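Local coordinates for anti-sigma-factor antagonist (STAS) domain protein (Moorella thermoacetica, PDB 3ZXN) that probably acts as the RsbS-type STAS scaffold component of a bacterial stressosome, a signalling complex that in this organism appears adapted to control secondary messenger signalling, at residues D11-V15 with L111-K115. The protein carries 1 engineered substitution. Residue numbers count along the deposited sequence, not the author numbering.
Sequences DDYWV and LDKLK
This is a strand-to-helix packing contact on one face of the STAS domain's sheet, joining its N-terminal beta hairpin to the C-terminal helix 107-118, which packs nearly antiparallel against the start of strand 13-17. D11 and D12, with phi/psi of 48/42° and 73/6°, fit a type I' turn between antiparallel strands 7-10 and 13-17; extended backbone follows from Y13. Strand 13-15 and helix 111-115 run at 157°, their axes 10.7 Å apart; Y13 and L111 are the nearest CA pair, at 7.8 Å. Y13, chi1 m and chi2 near -90°, points its CB toward the helix and makes the largest single contribution. Y13 CB lies 3.8 Å from L111 CD2, Y13 CE1 3.7 Å from L114 CB and Y13 OH 3.6 Å from K115 CG. L111 (m, t) extends CD2 to within 4.1 Å of V15 CG2 and also packs on V47 of strand 45-49. W14 points away, toward helix 25-38 on the other face. K115, chi1 m and extended beyond, runs alongside the tyrosine until NZ stands 4.0 Å from D11 OD2, beyond salt-bridge range. Without hydrogen bonds between these segments, the contact is chiefly apolar, centred on Y13; the D11-K115 pair adds at most loose attraction.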
ATOM      1  N   ASP A  11     -10.939  -1.164  12.320  1.00 32.48           N
ATOM      2  CA  ASP A  11     -11.365   0.163  12.749  1.00 32.45           C
ATOM      3  C   ASP A  11     -11.562   1.077  11.529  1.00 30.45           C
ATOM      4  O   ASP A  11     -11.161   2.236  11.553  1.00 33.86           O
ATOM      5  CB  ASP A  11     -10.329   0.794  13.695  1.00 36.50           C
ATOM      6  CG  ASP A  11     -10.076  -0.049  14.942  1.00 42.15           C
ATOM      7  OD1 ASP A  11     -10.964  -0.849  15.311  1.00 37.17           O
ATOM      8  OD2 ASP A  11      -8.987   0.089  15.545  1.00 46.65           O
ATOM      9  N   ASP A  12     -12.164   0.534  10.474  1.00 31.80           N
ATOM     10  CA  ASP A  12     -12.452   1.281   9.233  1.00 36.18           C
ATOM     11  C   ASP A  12     -11.240   1.594   8.357  1.00 33.49           C
ATOM     12  O   ASP A  12     -11.369   2.323   7.368  1.00 29.70           O
ATOM     13  CB  ASP A  12     -13.207   2.583   9.511  1.00 37.50           C
ATOM     14  CG  ASP A  12     -14.629   2.344   9.968  1.00 51.24           C
ATOM     15  OD1 ASP A  12     -15.258   1.375   9.485  1.00 49.72           O
ATOM     16  OD2 ASP A  12     -15.111   3.127  10.814  1.00 55.14           O
ATOM     17  N   TYR A  13     -10.075   1.062   8.720  1.00 29.81           N
ATOM     18  CA  TYR A  13      -8.882   1.174   7.878  1.00 27.21           C
ATOM     19  C   TYR A  13      -8.648  -0.122   7.110  1.00 28.98           C
ATOM     20  O   TYR A  13      -8.727  -1.215   7.678  1.00 26.47           O
ATOM     21  CB  TYR A  13      -7.645   1.512   8.719  1.00 29.20           C
ATOM     22  CG  TYR A  13      -7.670   2.913   9.277  1.00 29.68           C
ATOM     23  CD1 TYR A  13      -7.180   3.975   8.537  1.00 30.84           C
ATOM     24  CD2 TYR A  13      -8.197   3.176  10.540  1.00 30.16           C
ATOM     25  CE1 TYR A  13      -7.202   5.264   9.032  1.00 36.50           C
ATOM     26  CE2 TYR A  13      -8.228   4.471  11.049  1.00 32.15           C
ATOM     27  CZ  TYR A  13      -7.728   5.509  10.284  1.00 35.56           C
ATOM     28  OH  TYR A  13      -7.743   6.802  10.758  1.00 38.34           O
ATOM     29  N   TRP A  14      -8.380   0.004   5.809  1.00 25.55           N
ATOM     30  CA  TRP A  14      -8.001  -1.134   5.000  1.00 19.05           C
ATOM     31  C   TRP A  14      -6.572  -1.473   5.349  1.00 23.77           C
ATOM     32  O   TRP A  14      -5.737  -0.576   5.455  1.00 24.43           O
ATOM     33  CB  TRP A  14      -8.061  -0.759   3.495  1.00 18.01           C
ATOM     34  CG  TRP A  14      -9.428  -0.301   3.043  1.00 28.34           C
ATOM     35  CD1 TRP A  14      -9.824   0.987   2.765  1.00 27.45           C
ATOM     36  CD2 TRP A  14     -10.572  -1.126   2.825  1.00 29.41           C
ATOM     37  NE1 TRP A  14     -11.148   1.004   2.378  1.00 33.15           N
ATOM     38  CE2 TRP A  14     -11.628  -0.279   2.402  1.00 30.80           C
ATOM     39  CE3 TRP A  14     -10.805  -2.501   2.928  1.00 27.29           C
ATOM     40  CZ2 TRP A  14     -12.894  -0.766   2.092  1.00 31.22           C
ATOM     41  CZ3 TRP A  14     -12.072  -2.981   2.624  1.00 38.02           C
ATOM     42  CH2 TRP A  14     -13.098  -2.114   2.209  1.00 36.30           C
ATOM     43  N   VAL A  15      -6.297  -2.766   5.527  1.00 25.74           N
ATOM     44  CA  VAL A  15      -4.962  -3.257   5.839  1.00 23.46           C
ATOM     45  C   VAL A  15      -4.602  -4.434   4.933  1.00 27.37           C
ATOM     46  O   VAL A  15      -5.367  -5.405   4.815  1.00 27.89           O
ATOM     47  CB  VAL A  15      -4.843  -3.739   7.325  1.00 29.23           C
ATOM     48  CG1 VAL A  15      -3.515  -4.421   7.531  1.00 29.67           C
ATOM     49  CG2 VAL A  15      -5.027  -2.579   8.301  1.00 27.16           C
ATOM     50  N   LEU A 111      -0.757   2.277  10.790  1.00 23.38           N
ATOM     51  CA  LEU A 111      -2.048   2.609  11.383  1.00 27.19           C
ATOM     52  C   LEU A 111      -1.997   3.864  12.262  1.00 30.50           C
ATOM     53  O   LEU A 111      -2.856   4.737  12.147  1.00 30.12           O
ATOM     54  CB  LEU A 111      -2.597   1.426  12.174  1.00 30.35           C
ATOM     55  CG  LEU A 111      -3.108   0.282  11.310  1.00 27.39           C
ATOM     56  CD1 LEU A 111      -3.294  -0.989  12.165  1.00 27.86           C
ATOM     57  CD2 LEU A 111      -4.406   0.701  10.596  1.00 23.44           C
ATOM     58  N   ASP A 112      -0.987   3.970  13.124  1.00 27.07           N
ATOM     59  CA  ASP A 112      -0.886   5.145  13.998  1.00 32.22           C
ATOM     60  C   ASP A 112      -0.708   6.441  13.189  1.00 34.40           C
ATOM     61  O   ASP A 112      -1.290   7.479  13.511  1.00 29.09           O
ATOM     62  CB  ASP A 112       0.240   4.979  15.030  1.00 28.65           C
ATOM     63  CG  ASP A 112      -0.100   3.934  16.101  1.00 30.92           C
ATOM     64  OD1 ASP A 112      -1.297   3.680  16.338  1.00 36.51           O
ATOM     65  OD2 ASP A 112       0.824   3.350  16.689  1.00 41.73           O
ATOM     66  N   LYS A 113       0.085   6.376  12.128  1.00 28.76           N
ATOM     67  CA  LYS A 113       0.330   7.568  11.325  1.00 29.76           C
ATOM     68  C   LYS A 113      -0.974   8.096  10.730  1.00 35.91           C
ATOM     69  O   LYS A 113      -1.244   9.292  10.758  1.00 38.07           O
ATOM     70  CB  LYS A 113       1.349   7.269  10.218  1.00 31.21           C
ATOM     71  CG  LYS A 113       1.750   8.483   9.378  1.00 38.20           C
ATOM     72  CD  LYS A 113       2.825   8.098   8.359  1.00 38.24           C
ATOM     73  CE  LYS A 113       3.409   9.311   7.632  1.00 47.94           C
ATOM     74  NZ  LYS A 113       4.249  10.169   8.522  1.00 49.55           N
ATOM     75  N   LEU A 114      -1.787   7.194  10.204  1.00 31.84           N
ATOM     76  CA  LEU A 114      -3.041   7.590   9.586  1.00 39.52           C
ATOM     77  C   LEU A 114      -3.992   8.201  10.610  1.00 40.76           C
ATOM     78  O   LEU A 114      -4.644   9.199  10.335  1.00 37.38           O
ATOM     79  CB  LEU A 114      -3.684   6.403   8.868  1.00 32.07           C
ATOM     80  CG  LEU A 114      -2.950   6.073   7.565  1.00 33.94           C
ATOM     81  CD1 LEU A 114      -3.808   5.261   6.588  1.00 32.48           C
ATOM     82  CD2 LEU A 114      -2.514   7.370   6.906  1.00 40.77           C
ATOM     83  N   LYS A 115      -4.051   7.616  11.802  1.00 34.90           N
ATOM     84  CA  LYS A 115      -4.946   8.135  12.826  1.00 37.00           C
ATOM     85  C   LYS A 115      -4.461   9.483  13.342  1.00 49.00           C
ATOM     86  O   LYS A 115      -5.267  10.354  13.669  1.00 50.18           O
ATOM     87  CB  LYS A 115      -5.070   7.157  13.984  1.00 34.31           C
ATOM     88  CG  LYS A 115      -5.723   5.838  13.634  1.00 31.75           C
ATOM     89  CD  LYS A 115      -5.473   4.849  14.759  1.00 39.98           C
ATOM     90  CE  LYS A 115      -5.866   3.438  14.386  1.00 40.36           C
ATOM     91  NZ  LYS A 115      -5.815   2.544  15.600  1.00 44.11           N
TER